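Local atomic coordinates of putative polyphosphate kinase 2 family protein (Arthrobacter aurescens, PDB entry 3RHF), a protein that probably acts as a polyphosphate kinase of the PPK2 family, moving phosphate between polyphosphate and nucleotides on a P-loop kinase fold. Residues Leu77-Ala82 with Thr179-Val184; Ala86-Ile91 with Val184-Ser189; Val92-Gly97 with Ala256-Leu261; Val104-Phe109 with Val135-Arg140; Arg124-Val129 with Asn168-Arg173. One frame throughout, in Å; residues are numbered along the deposited sequence.

Interaction 1: residues Leu77-Ala82 with Thr179-Val184; sequences LLILQA and TTIVKV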
# COMPACT_ATOMS: atom_id res chain seq x y z
N LEU A 77 -8.84 -0.49 12.84
CA LEU A 77 -7.61 0.25 13.13
C LEU A 77 -6.64 -0.71 13.84
O LEU A 77 -6.88 -1.15 14.98
CB LEU A 77 -7.88 1.48 14.02
CG LEU A 77 -6.66 2.37 14.41
CD1 LEU A 77 -5.89 2.90 13.18
CD2 LEU A 77 -6.96 3.53 15.36
N LEU A 78 -5.55 -1.02 13.11
CA LEU A 78 -4.45 -1.77 13.61
C LEU A 78 -3.39 -0.81 14.11
O LEU A 78 -2.90 0.03 13.33
CB LEU A 78 -3.88 -2.61 12.49
CG LEU A 78 -2.67 -3.51 12.77
CD1 LEU A 78 -3.01 -4.65 13.78
CD2 LEU A 78 -2.15 -4.09 11.48
N ILE A 79 -3.06 -0.94 15.40
CA ILE A 79 -1.97 -0.21 16.03
C ILE A 79 -0.81 -1.13 16.34
O ILE A 79 -0.95 -2.07 17.15
CB ILE A 79 -2.39 0.50 17.41
CG1 ILE A 79 -3.53 1.50 17.18
CG2 ILE A 79 -1.23 1.24 17.97
CD1 ILE A 79 -4.13 2.12 18.41
N LEU A 80 0.34 -0.82 15.74
CA LEU A 80 1.60 -1.50 16.07
C LEU A 80 2.58 -0.66 16.87
O LEU A 80 2.92 0.44 16.46
CB LEU A 80 2.29 -1.94 14.84
CG LEU A 80 1.48 -2.98 14.11
CD1 LEU A 80 1.93 -2.95 12.64
CD2 LEU A 80 1.65 -4.34 14.75
N GLN A 81 3.03 -1.19 18.00
CA GLN A 81 4.19 -0.64 18.72
C GLN A 81 5.23 -1.72 18.90
O GLN A 81 4.88 -2.90 19.09
CB GLN A 81 3.78 -0.15 20.10
CG GLN A 81 2.79 1.02 20.11
CD GLN A 81 3.45 2.32 19.85
OE1 GLN A 81 2.83 3.26 19.40
NE2 GLN A 81 4.73 2.38 20.11
N ALA A 82 6.49 -1.31 18.84
CA ALA A 82 7.62 -2.19 19.09
C ALA A 82 8.93 -1.43 19.11
O ALA A 82 9.02 -0.38 18.52
CB ALA A 82 7.69 -3.29 18.06
N THR A 179 -15.26 1.87 14.95
CA THR A 179 -13.93 1.35 14.80
C THR A 179 -13.67 0.17 15.68
O THR A 179 -13.87 0.27 16.86
CB THR A 179 -12.93 2.40 15.18
OG1 THR A 179 -13.18 3.56 14.37
CG2 THR A 179 -11.51 1.92 14.93
N THR A 180 -13.27 -0.96 15.12
CA THR A 180 -12.68 -2.02 15.92
C THR A 180 -11.17 -1.83 16.03
O THR A 180 -10.46 -1.84 15.01
CB THR A 180 -12.96 -3.40 15.36
OG1 THR A 180 -14.38 -3.59 15.27
CG2 THR A 180 -12.35 -4.48 16.28
N ILE A 181 -10.67 -1.69 17.26
CA ILE A 181 -9.26 -1.35 17.46
C ILE A 181 -8.48 -2.57 17.82
O ILE A 181 -8.71 -3.15 18.85
CB ILE A 181 -9.03 -0.26 18.57
CG1 ILE A 181 -9.68 1.06 18.15
CG2 ILE A 181 -7.48 -0.07 18.90
CD1 ILE A 181 -9.85 2.08 19.32
N VAL A 182 -7.53 -2.92 16.96
CA VAL A 182 -6.61 -4.04 17.23
C VAL A 182 -5.22 -3.55 17.61
O VAL A 182 -4.47 -3.08 16.73
CB VAL A 182 -6.47 -4.91 16.01
CG1 VAL A 182 -5.35 -5.88 16.22
CG2 VAL A 182 -7.77 -5.66 15.73
N LYS A 183 -4.85 -3.67 18.89
CA LYS A 183 -3.57 -3.15 19.37
C LYS A 183 -2.54 -4.29 19.53
O LYS A 183 -2.81 -5.31 20.17
CB LYS A 183 -3.72 -2.39 20.70
CG LYS A 183 -4.74 -1.26 20.65
CD LYS A 183 -4.60 -0.24 21.83
CE LYS A 183 -4.96 -0.82 23.23
NZ LYS A 183 -5.73 0.12 24.13
N VAL A 184 -1.38 -4.13 18.92
CA VAL A 184 -0.38 -5.17 18.91
C VAL A 184 0.95 -4.60 19.36
O VAL A 184 1.42 -3.54 18.89
CB VAL A 184 -0.24 -5.79 17.52
CG1 VAL A 184 1.11 -6.43 17.37
CG2 VAL A 184 -1.36 -6.79 17.29
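Leu78 and Val182 meet on one face of a pair of neighbouring parallel strands, 77-82 and 179-184. Their side chains meet at a slant, and methyl CD1 of Leu78 lies 3.6 Å from CG1 of Val182. CG of Leu78 is anti to the backbone N (chi1 179°), and from there the CD1 branch turns back toward the other strand. On the same face Leu80 and Val184 lie side by side and point the same way. CD2 of Leu80 lies against the CG1 branch of Val184, 3.4 Å from CG1. Leu78 CD1 also comes within loose reach of CG2 of Val184. Helix 250-266 covers this face: Leu261 packs on Leu78, while Val257 and Leu260 pack on Val184.

The face of Leu77, Ile79, Ile181 and Lys183 is filled differently. The tip of Ile79, CD1, sits between CG2 of Ile181 at 4.0 Å and CG of Lys183 at 4.1 Å. Beyond CD the lysine chain leaves the contact, and its NZ forms a salt bridge with Glu171 of helix 157-176. At one end CG2 of Thr179 rests 3.8 Å from CB of Leu77.

Five backbone hydrogen bonds tie the strands together. Val184 N to Ile79 O, at 2.7 Å, points nearly straight down the carbonyl. The strands run at 16° to each other. Two central strands joined in parallel, with helices packed on both faces, are characteristic of the three-layer alpha/beta/alpha sandwich of P-loop kinases.

Interaction 2: residues Ala86-Ile91 with Val184-Ser189; sequences AGKGGI and VMLNIS. With PO4 (phosphate ion), chain I.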
# COMPACT_ATOMS: atom_id res chain seq x y z
N ALA A 86 12.29 -4.79 15.76
CA ALA A 86 11.27 -5.84 16.11
C ALA A 86 10.40 -6.27 14.91
O ALA A 86 9.66 -7.25 15.00
CB ALA A 86 10.39 -5.37 17.21
N GLY A 87 10.48 -5.51 13.82
CA GLY A 87 9.78 -5.85 12.60
C GLY A 87 8.42 -5.22 12.35
O GLY A 87 7.59 -5.83 11.68
N LYS A 88 8.16 -4.00 12.85
CA LYS A 88 6.86 -3.35 12.54
C LYS A 88 6.77 -3.09 11.04
O LYS A 88 5.76 -3.37 10.38
CB LYS A 88 6.67 -1.99 13.21
CG LYS A 88 6.67 -1.90 14.69
CD LYS A 88 6.59 -0.40 15.15
CE LYS A 88 7.86 0.43 14.84
NZ LYS A 88 9.10 0.05 15.72
N GLY A 89 7.85 -2.52 10.50
CA GLY A 89 7.89 -2.16 9.10
C GLY A 89 7.48 -3.32 8.20
O GLY A 89 6.66 -3.18 7.30
N GLY A 90 8.07 -4.47 8.45
CA GLY A 90 7.80 -5.65 7.66
C GLY A 90 6.40 -6.16 7.84
O GLY A 90 5.79 -6.64 6.91
N ILE A 91 5.89 -6.14 9.04
CA ILE A 91 4.54 -6.60 9.24
C ILE A 91 3.55 -5.65 8.54
O ILE A 91 2.62 -6.14 7.86
CB ILE A 91 4.19 -6.78 10.75
CG1 ILE A 91 5.12 -7.85 11.35
CG2 ILE A 91 2.74 -7.19 10.95
CD1 ILE A 91 4.44 -8.91 12.15
N VAL A 184 -1.38 -4.13 18.92
CA VAL A 184 -0.38 -5.17 18.91
C VAL A 184 0.95 -4.60 19.36
O VAL A 184 1.42 -3.54 18.89
CB VAL A 184 -0.24 -5.79 17.52
CG1 VAL A 184 1.11 -6.43 17.37
CG2 VAL A 184 -1.36 -6.79 17.29
N MSE A 185 1.58 -5.30 20.30
CA MSE A 185 2.98 -4.98 20.65
C MSE A 185 3.85 -6.14 20.25
O MSE A 185 3.66 -7.27 20.70
CB MSE A 185 3.13 -4.66 22.10
CG MSE A 185 4.54 -4.09 22.43
SE MSE A 185 5.58 -5.35 23.56
CE MSE A 185 7.20 -4.22 23.92
N LEU A 186 4.80 -5.87 19.39
CA LEU A 186 5.77 -6.89 18.98
C LEU A 186 6.93 -6.93 19.96
O LEU A 186 7.69 -5.98 20.05
CB LEU A 186 6.32 -6.60 17.57
CG LEU A 186 5.31 -6.43 16.47
CD1 LEU A 186 6.10 -6.08 15.25
CD2 LEU A 186 4.50 -7.71 16.31
N ASN A 187 7.10 -8.05 20.65
CA ASN A 187 8.04 -8.15 21.75
C ASN A 187 9.26 -9.02 21.34
O ASN A 187 9.17 -10.23 21.05
CB ASN A 187 7.26 -8.74 22.93
CG ASN A 187 8.06 -8.81 24.20
OD1 ASN A 187 8.71 -7.85 24.63
ND2 ASN A 187 7.93 -9.93 24.87
N ILE A 188 10.42 -8.38 21.28
CA ILE A 188 11.65 -9.13 21.09
C ILE A 188 12.49 -8.97 22.32
O ILE A 188 12.34 -7.99 23.07
CB ILE A 188 12.44 -8.72 19.83
CG1 ILE A 188 12.86 -7.24 19.89
CG2 ILE A 188 11.59 -9.06 18.58
CD1 ILE A 188 13.66 -6.75 18.68
N SER A 189 13.35 -9.96 22.55
CA SER A 189 14.30 -9.93 23.67
C SER A 189 15.41 -8.93 23.40
O SER A 189 15.74 -8.65 22.24
CB SER A 189 14.89 -11.30 23.89
OG SER A 189 15.76 -11.63 22.84
P PO4 I . 11.14 -2.06 13.06
O1 PO4 I . 12.33 -1.08 13.32
O2 PO4 I . 11.82 -3.41 12.54
O3 PO4 I . 10.26 -2.35 14.33
O4 PO4 I . 10.20 -1.42 11.98
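Ala86 and Leu186 join the phosphate-binding loop to the end of strand 179-187. Segment 86-91 is the end of a P-loop (a Walker A-like motif) and the first turn of the helix after it, consistent with the P-loop NTPase clan. Gly87 is the N-cap of helix 88-98.

The contact between the two segments is apolar. CD1 of Ile188 lies against the backbone of Ala86, 3.6 Å from its CA. CG1 of Ile188 sits between the backbone N and the carbonyl carbon (chi1 61°), which puts it 4.1 Å from CB of Ala86. CD1 of Leu186 lies against the turn, 3.8 Å from both Ala86 O and Lys88 N. Its other methyl, CD2, makes a looser contact with CD1 of Ile91.

The polar contacts come from the loop and the start of the helix, around a phosphate ion that probably came from the crystallisation liquor. The backbone N atoms of Gly87, Lys88 and Gly89 all donate to it, and Thr85 N adds another bond. Lys88 N meets O3 at 3.1 Å in an almost straight bond (170°). The lysine chain bends back at chi3 and chi4, and its NZ also bonds to Ala82 O. An alanine at Lys88 would probably leave O3 without its charged partner and Ala82 O without this donor.

Gly87 has a positive phi (96°), where a side chain would press against the preceding carbonyl oxygen. Gly87 N gives its shorter bond to phosphate O2, 2.8 Å away, and Lys88 NZ reaches O3 at 3.0 Å.

Interaction 3: residues Val92-Gly97 with Ala256-Leu261; sequences VSHVVG and AVQQLL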
# COMPACT_ATOMS: atom_id res chain seq x y z
N VAL A 92 3.76 -4.33 8.67
CA VAL A 92 2.91 -3.36 8.07
C VAL A 92 2.88 -3.61 6.61
O VAL A 92 1.79 -3.75 6.01
CB VAL A 92 3.41 -1.90 8.31
CG1 VAL A 92 2.75 -0.96 7.27
CG2 VAL A 92 3.14 -1.45 9.74
N SER A 93 4.06 -3.73 6.02
CA SER A 93 4.17 -4.00 4.60
C SER A 93 3.49 -5.26 4.21
O SER A 93 2.93 -5.36 3.10
CB SER A 93 5.63 -4.16 4.22
OG SER A 93 5.82 -4.36 2.84
N HIS A 94 3.55 -6.28 5.04
CA HIS A 94 2.93 -7.50 4.59
C HIS A 94 1.37 -7.38 4.61
O HIS A 94 0.68 -7.74 3.63
CB HIS A 94 3.40 -8.73 5.38
CG HIS A 94 2.95 -9.98 4.74
ND1 HIS A 94 1.69 -10.50 4.97
CD2 HIS A 94 3.50 -10.75 3.77
CE1 HIS A 94 1.51 -11.56 4.19
NE2 HIS A 94 2.59 -11.73 3.45
N VAL A 95 0.85 -6.86 5.71
CA VAL A 95 -0.58 -6.72 5.93
C VAL A 95 -1.18 -5.79 4.88
O VAL A 95 -2.15 -6.09 4.24
CB VAL A 95 -0.86 -6.14 7.32
CG1 VAL A 95 -2.34 -5.85 7.46
CG2 VAL A 95 -0.38 -7.10 8.45
N VAL A 96 -0.57 -4.64 4.69
CA VAL A 96 -1.03 -3.73 3.68
C VAL A 96 -1.00 -4.33 2.29
O VAL A 96 -1.96 -4.17 1.50
CB VAL A 96 -0.24 -2.42 3.76
CG1 VAL A 96 -0.38 -1.65 2.51
CG2 VAL A 96 -0.71 -1.62 4.99
N GLY A 97 0.03 -5.08 1.99
CA GLY A 97 0.15 -5.70 0.69
C GLY A 97 -0.79 -6.82 0.42
O GLY A 97 -0.92 -7.25 -0.70
N ALA A 256 0.53 -14.08 13.56
CA ALA A 256 -0.24 -13.76 14.77
C ALA A 256 -0.94 -12.42 14.53
O ALA A 256 -2.13 -12.26 14.84
CB ALA A 256 0.67 -13.75 16.03
N VAL A 257 -0.21 -11.49 13.94
CA VAL A 257 -0.80 -10.22 13.59
C VAL A 257 -1.90 -10.47 12.59
O VAL A 257 -3.05 -10.04 12.80
CB VAL A 257 0.20 -9.17 13.11
CG1 VAL A 257 -0.55 -7.96 12.63
CG2 VAL A 257 1.11 -8.72 14.26
N GLN A 258 -1.61 -11.23 11.55
CA GLN A 258 -2.67 -11.46 10.57
C GLN A 258 -3.91 -12.14 11.12
O GLN A 258 -5.03 -11.75 10.78
CB GLN A 258 -2.19 -12.11 9.24
CG GLN A 258 -1.94 -10.98 8.26
CD GLN A 258 -1.43 -11.37 6.90
OE1 GLN A 258 -0.43 -10.82 6.43
NE2 GLN A 258 -2.16 -12.27 6.21
N GLN A 259 -3.74 -13.11 12.01
CA GLN A 259 -4.91 -13.84 12.52
C GLN A 259 -5.71 -12.95 13.42
O GLN A 259 -6.93 -13.04 13.46
CB GLN A 259 -4.55 -15.14 13.24
CG GLN A 259 -5.69 -16.15 13.36
CD GLN A 259 -6.17 -16.67 12.03
OE1 GLN A 259 -5.40 -17.16 11.20
NE2 GLN A 259 -7.46 -16.58 11.81
N LEU A 260 -5.04 -12.02 14.08
CA LEU A 260 -5.74 -11.03 14.92
C LEU A 260 -6.67 -10.14 14.11
O LEU A 260 -7.82 -9.90 14.51
CB LEU A 260 -4.72 -10.15 15.66
CG LEU A 260 -4.18 -10.70 16.99
CD1 LEU A 260 -3.13 -9.76 17.48
CD2 LEU A 260 -5.26 -10.91 18.08
N LEU A 261 -6.13 -9.66 13.00
CA LEU A 261 -6.88 -8.94 11.98
C LEU A 261 -8.06 -9.70 11.46
O LEU A 261 -9.14 -9.16 11.41
CB LEU A 261 -6.00 -8.64 10.80
CG LEU A 261 -5.60 -7.22 10.55
CD1 LEU A 261 -5.37 -6.41 11.84
CD2 LEU A 261 -4.35 -7.25 9.71
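The helical segments 92-97 and 256-261, from which Val95 and Leu261 meet, run in the same general direction, with their axes at 40°. The axes stay 10.7 Å apart at closest approach. The nearest CA atoms are those of Val95 and Gln258, at 7.0 Å. Side chains therefore bridge most of the distance.

Val95 and Leu261 reach toward each other tip to tip, CG1 against CD2. A looser contact joins CG2 of Val95 to CG1 of Val257. Val95 also slides past the aliphatic part of Gln258.

Beside this apolar patch, His94 and Gln258 cross at about a right angle. The Gln258 chain is extended beyond CG and carries its amide across to the ring. His94 ND1 donates to OE1 of Gln258 over 2.6 Å, a short bond but bent at the hydrogen (134°). The oxygen lies at the ring edge, close to the ring plane, and the donor lies in the plane of the amide carbonyl. The ring and amide are nearly coplanar, 22° apart. Gln258 NE2 is bonded to Asp54 of helix 43-69, which packs on both residues.

Both ends of the Gln258 amide thus have partners, which would fix its rotation. The bond implies a proton on ND1 of His94. The acceptor Asp54 OD1 on NE2 would probably polarise the amide and make OE1 a stronger acceptor.

Interaction 4: residues Val104-Phe109 with Val135-Arg140; sequences VQLTAF and VGVFDR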
# COMPACT_ATOMS: atom_id res chain seq x y z
N VAL A 104 -7.12 1.07 2.44
CA VAL A 104 -6.19 1.16 3.58
C VAL A 104 -5.66 2.54 3.78
O VAL A 104 -5.31 3.19 2.82
CB VAL A 104 -4.97 0.24 3.35
CG1 VAL A 104 -3.95 0.38 4.45
CG2 VAL A 104 -5.42 -1.20 3.27
N GLN A 105 -5.60 2.98 5.03
CA GLN A 105 -5.01 4.33 5.39
C GLN A 105 -3.88 4.00 6.35
O GLN A 105 -4.12 3.65 7.51
CB GLN A 105 -6.02 5.37 6.00
CG GLN A 105 -7.43 5.30 5.34
CD GLN A 105 -8.48 6.41 5.67
OE1 GLN A 105 -9.50 6.18 6.37
NE2 GLN A 105 -8.29 7.57 5.08
N LEU A 106 -2.66 3.98 5.83
CA LEU A 106 -1.49 3.76 6.62
C LEU A 106 -0.89 5.12 7.07
O LEU A 106 -0.72 6.02 6.26
CB LEU A 106 -0.46 3.02 5.80
CG LEU A 106 0.95 3.04 6.35
CD1 LEU A 106 0.91 2.30 7.71
CD2 LEU A 106 1.87 2.36 5.32
N THR A 107 -0.57 5.24 8.35
CA THR A 107 0.25 6.32 8.84
C THR A 107 1.42 5.76 9.69
O THR A 107 1.21 5.00 10.61
CB THR A 107 -0.58 7.32 9.71
OG1 THR A 107 -1.69 7.82 8.96
CG2 THR A 107 0.31 8.48 10.17
N ALA A 108 2.64 6.12 9.33
CA ALA A 108 3.84 5.91 10.15
C ALA A 108 4.18 7.24 10.82
O ALA A 108 4.79 8.14 10.21
CB ALA A 108 5.00 5.43 9.27
N PHE A 109 3.75 7.37 12.07
CA PHE A 109 4.01 8.56 12.88
C PHE A 109 5.51 8.73 13.13
O PHE A 109 6.19 7.82 13.60
CB PHE A 109 3.22 8.51 14.20
CG PHE A 109 1.72 8.70 14.01
CD1 PHE A 109 1.18 9.95 13.73
CD2 PHE A 109 0.86 7.61 14.06
CE1 PHE A 109 -0.18 10.13 13.53
CE2 PHE A 109 -0.49 7.76 13.86
CZ PHE A 109 -1.03 9.03 13.60
N VAL A 135 -9.51 0.16 6.45
CA VAL A 135 -8.59 -0.44 7.43
C VAL A 135 -7.49 0.54 7.64
O VAL A 135 -6.76 0.90 6.74
CB VAL A 135 -7.96 -1.76 6.93
CG1 VAL A 135 -6.88 -2.21 7.90
CG2 VAL A 135 -9.08 -2.87 6.76
N GLY A 136 -7.39 1.03 8.84
CA GLY A 136 -6.32 1.97 9.16
C GLY A 136 -5.17 1.24 9.81
O GLY A 136 -5.38 0.34 10.67
N VAL A 137 -3.94 1.59 9.40
CA VAL A 137 -2.76 1.04 10.06
C VAL A 137 -1.89 2.14 10.59
O VAL A 137 -1.45 3.02 9.84
CB VAL A 137 -1.97 0.09 9.14
CG1 VAL A 137 -0.65 -0.30 9.82
CG2 VAL A 137 -2.82 -1.14 8.75
N PHE A 138 -1.67 2.08 11.91
CA PHE A 138 -0.74 2.96 12.63
C PHE A 138 0.58 2.23 12.97
O PHE A 138 0.64 1.38 13.89
CB PHE A 138 -1.36 3.46 13.95
CG PHE A 138 -2.43 4.55 13.83
CD1 PHE A 138 -2.81 5.10 12.60
CD2 PHE A 138 -3.03 5.04 14.98
CE1 PHE A 138 -3.80 6.13 12.53
CE2 PHE A 138 -4.03 6.02 14.92
CZ PHE A 138 -4.42 6.57 13.70
N ASP A 139 1.61 2.53 12.17
CA ASP A 139 3.00 2.21 12.52
C ASP A 139 3.53 3.29 13.49
O ASP A 139 3.85 4.41 13.09
CB ASP A 139 3.86 2.08 11.26
CG ASP A 139 5.31 1.71 11.55
OD1 ASP A 139 5.68 1.75 12.72
OD2 ASP A 139 6.09 1.38 10.61
N ARG A 140 3.63 2.88 14.75
CA ARG A 140 3.68 3.76 15.92
C ARG A 140 2.36 4.51 16.04
O ARG A 140 1.59 4.53 15.09
CB ARG A 140 4.87 4.71 15.90
CG ARG A 140 6.20 4.02 15.83
CD ARG A 140 7.26 5.08 15.69
NE ARG A 140 8.60 4.52 15.67
CZ ARG A 140 9.24 4.08 14.59
NH1 ARG A 140 10.47 3.59 14.74
NH2 ARG A 140 8.69 4.12 13.37
O HOH W 1 6.51 5.23 12.71
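Phe109 and Phe138 form a T-shaped (edge-to-face) pair on one face of two parallel strands, toward their C-terminal ends. Atom CE2 of Phe109 stands over the centre of the Phe138 ring. The centroids are 5.0 Å apart and the planes lie at 84°. The Phe109 edge also meets Arg140 O, which is 3.3 Å from CD2. CG2 of Thr107 covers one face of the Phe109 ring.

On the other side of the sheet, Leu106 meets Val137 with its CD1 3.7 Å from CG1. CG of Leu106 is anti to the backbone N (chi1 164°), and CD1 leans from it toward Val137. Behind these side chains the backbones pair in register from Val104 with Val135 to Ala108 with Asp139. Thr107 N to Val137 O, at 2.8 Å, is one of the bonds between them.

Further out, Ile125 packs on both phenylalanines. An alanine at Phe138 would probably leave the Phe109 edge without its aromatic face and open a gap beside Ile125. Leu106 also packs against Pro101 of the second subunit.

At the strand ends, a water donates to Phe109 O and Asp139 O and accepts from Arg140 NH2. Arg140 NH1 forms a salt bridge with Asp84. The chemistry thus changes from hydrocarbon packing along the strands to water and charge at their C-terminal ends, near the bound phosphate.

Interaction 5: residues Arg124-Val129 with Asn168-Arg173; sequences RIEKQV and NDFESR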
# COMPACT_ATOMS: atom_id res chain seq x y z
N ARG A 124 -2.81 15.05 16.29
CA ARG A 124 -2.27 14.48 15.05
C ARG A 124 -2.74 13.07 14.79
O ARG A 124 -2.79 12.64 13.65
CB ARG A 124 -0.76 14.55 15.03
CG ARG A 124 -0.08 13.69 16.08
CD ARG A 124 1.40 13.78 15.89
NE ARG A 124 2.17 12.79 16.62
CZ ARG A 124 3.36 12.35 16.21
NH1 ARG A 124 3.93 12.77 15.05
NH2 ARG A 124 3.99 11.43 16.93
N ILE A 125 -3.14 12.37 15.84
CA ILE A 125 -3.58 11.02 15.73
C ILE A 125 -5.01 10.94 15.21
O ILE A 125 -5.30 10.13 14.31
CB ILE A 125 -3.51 10.27 17.06
CG1 ILE A 125 -2.17 10.48 17.79
CG2 ILE A 125 -3.68 8.75 16.77
CD1 ILE A 125 -0.93 9.94 17.02
N GLU A 126 -5.89 11.77 15.81
CA GLU A 126 -7.29 11.89 15.41
C GLU A 126 -7.44 12.26 13.95
O GLU A 126 -8.36 11.79 13.30
CB GLU A 126 -8.06 12.96 16.20
CG GLU A 126 -8.10 12.74 17.72
CD GLU A 126 -9.51 12.81 18.32
OE1 GLU A 126 -10.47 12.27 17.68
OE2 GLU A 126 -9.63 13.40 19.43
N LYS A 127 -6.55 13.10 13.43
CA LYS A 127 -6.62 13.41 12.04
C LYS A 127 -6.57 12.16 11.18
O LYS A 127 -7.14 12.16 10.13
CB LYS A 127 -5.48 14.29 11.58
CG LYS A 127 -5.40 15.56 12.33
CD LYS A 127 -4.90 16.73 11.45
CE LYS A 127 -3.54 16.51 10.78
NZ LYS A 127 -3.02 17.86 10.34
N GLN A 128 -5.86 11.13 11.62
CA GLN A 128 -5.54 10.00 10.75
C GLN A 128 -6.40 8.77 10.96
O GLN A 128 -6.17 7.83 10.30
CB GLN A 128 -4.07 9.58 10.91
CG GLN A 128 -3.11 10.75 10.79
CD GLN A 128 -3.11 11.39 9.41
OE1 GLN A 128 -3.15 10.69 8.39
NE2 GLN A 128 -3.06 12.72 9.36
N VAL A 129 -7.38 8.79 11.86
CA VAL A 129 -8.21 7.64 12.11
C VAL A 129 -8.95 7.20 10.85
O VAL A 129 -9.30 8.01 10.02
CB VAL A 129 -9.18 7.92 13.25
CG1 VAL A 129 -8.41 8.29 14.48
CG2 VAL A 129 -10.19 9.06 12.90
N ASN A 168 -7.58 6.20 26.58
CA ASN A 168 -8.74 5.37 26.79
C ASN A 168 -10.05 6.00 26.35
O ASN A 168 -10.91 5.31 25.80
CB ASN A 168 -8.81 4.96 28.25
CG ASN A 168 -7.76 3.91 28.62
OD1 ASN A 168 -7.25 3.15 27.76
ND2 ASN A 168 -7.44 3.84 29.89
N ASP A 169 -10.18 7.31 26.56
CA ASP A 169 -11.36 8.07 26.16
C ASP A 169 -11.44 8.17 24.66
O ASP A 169 -12.51 7.93 24.09
CB ASP A 169 -11.34 9.48 26.73
CG ASP A 169 -12.54 10.33 26.23
OD1 ASP A 169 -13.69 10.14 26.73
OD2 ASP A 169 -12.35 11.21 25.34
N PHE A 170 -10.31 8.47 24.05
CA PHE A 170 -10.13 8.40 22.60
C PHE A 170 -10.46 7.06 22.00
O PHE A 170 -11.33 6.95 21.10
CB PHE A 170 -8.70 8.69 22.32
CG PHE A 170 -8.32 8.60 20.92
CD1 PHE A 170 -8.93 9.39 19.96
CD2 PHE A 170 -7.28 7.80 20.54
CE1 PHE A 170 -8.53 9.34 18.63
CE2 PHE A 170 -6.86 7.78 19.22
CZ PHE A 170 -7.49 8.54 18.27
N GLU A 171 -9.83 6.01 22.48
CA GLU A 171 -10.17 4.69 21.92
C GLU A 171 -11.67 4.37 22.12
O GLU A 171 -12.31 3.74 21.30
CB GLU A 171 -9.27 3.63 22.53
CG GLU A 171 -7.86 3.83 22.01
CD GLU A 171 -6.80 2.92 22.66
OE1 GLU A 171 -7.18 2.06 23.52
OE2 GLU A 171 -5.60 3.10 22.27
N SER A 172 -12.23 4.82 23.23
CA SER A 172 -13.63 4.61 23.49
C SER A 172 -14.51 5.41 22.50
O SER A 172 -15.56 4.93 22.06
CB SER A 172 -13.92 4.98 24.96
OG SER A 172 -15.31 5.06 25.14
N ARG A 173 -14.08 6.59 22.10
CA ARG A 173 -14.86 7.36 21.14
C ARG A 173 -14.81 6.64 19.79
O ARG A 173 -15.84 6.51 19.11
CB ARG A 173 -14.35 8.80 21.04
CG ARG A 173 -15.04 9.76 22.04
CD ARG A 173 -14.09 10.81 22.74
NE ARG A 173 -13.19 11.40 21.75
CZ ARG A 173 -11.93 11.74 21.95
NH1 ARG A 173 -11.37 11.60 23.12
NH2 ARG A 173 -11.23 12.24 20.94
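Phe170 and Glu126 carry the middle of this contact between segment 124-129 and helix 157-176. CG of Phe170 is anti to the backbone N (chi1 177°), and the ring reaches across to the other segment. Glu126 bends at chi2 (-129°) and slides past the ring in the opposite direction. Its CG lies 3.5 Å from CE1 of Phe170. The carboxylate plane is turned 63° from the ring plane.

The far end of the ring meets two branched side chains. CZ of Phe170 lies 3.9 Å from CG1 of Val129 and 4.1 Å from CG2 of Ile125. Ile125 crosses the phenylalanine side chain at about a right angle.

The charged tip of Glu126 goes on to Arg173. OE2 forms a salt bridge with NH2, which it approaches at the guanidinium edge, near its plane. The carboxylate and guanidinium planes are well turned from each other. Arg173 bends at chi2 and chi3, and one face of its guanidinium lies against CA of Phe170. Its NH1 forms a second salt bridge, with Asp169 one helical turn earlier. Arg173 bridges two acids and would probably ease the repulsion between them, though its single charge cannot balance both.

Ile125 also links this layer to the sheet. The arrangement is a three-residue salt-bridge network beside an apolar patch, in the helical layer on one face of the alpha/beta/alpha sandwich.

How the interactions relate
Interactions 1 and 4 build the parallel sheet. Interaction 1 is central and buried, while interaction 4 includes the edge strand 104-108 and is partly buried. Backbone bonds join their strands directly, Leu78 to Gly136 and Phe138. Interactions 2 and 3, also buried, share helix 88-98 on one face of the sheet, where Val92 and Val257 pack on the strands. Interaction 5 belongs to the other face, tied to interaction 1 by Lys183 with Glu171 and to interaction 4 by Ile125. Chemistry follows place. Interaction 1 pairs backbone bonds with aliphatic packing. Interaction 4 adds an aromatic pair, with water and charge at its end, interaction 2 phosphate binding, interaction 3 a single polar bridge, and the more peripheral interaction 5 paired charges.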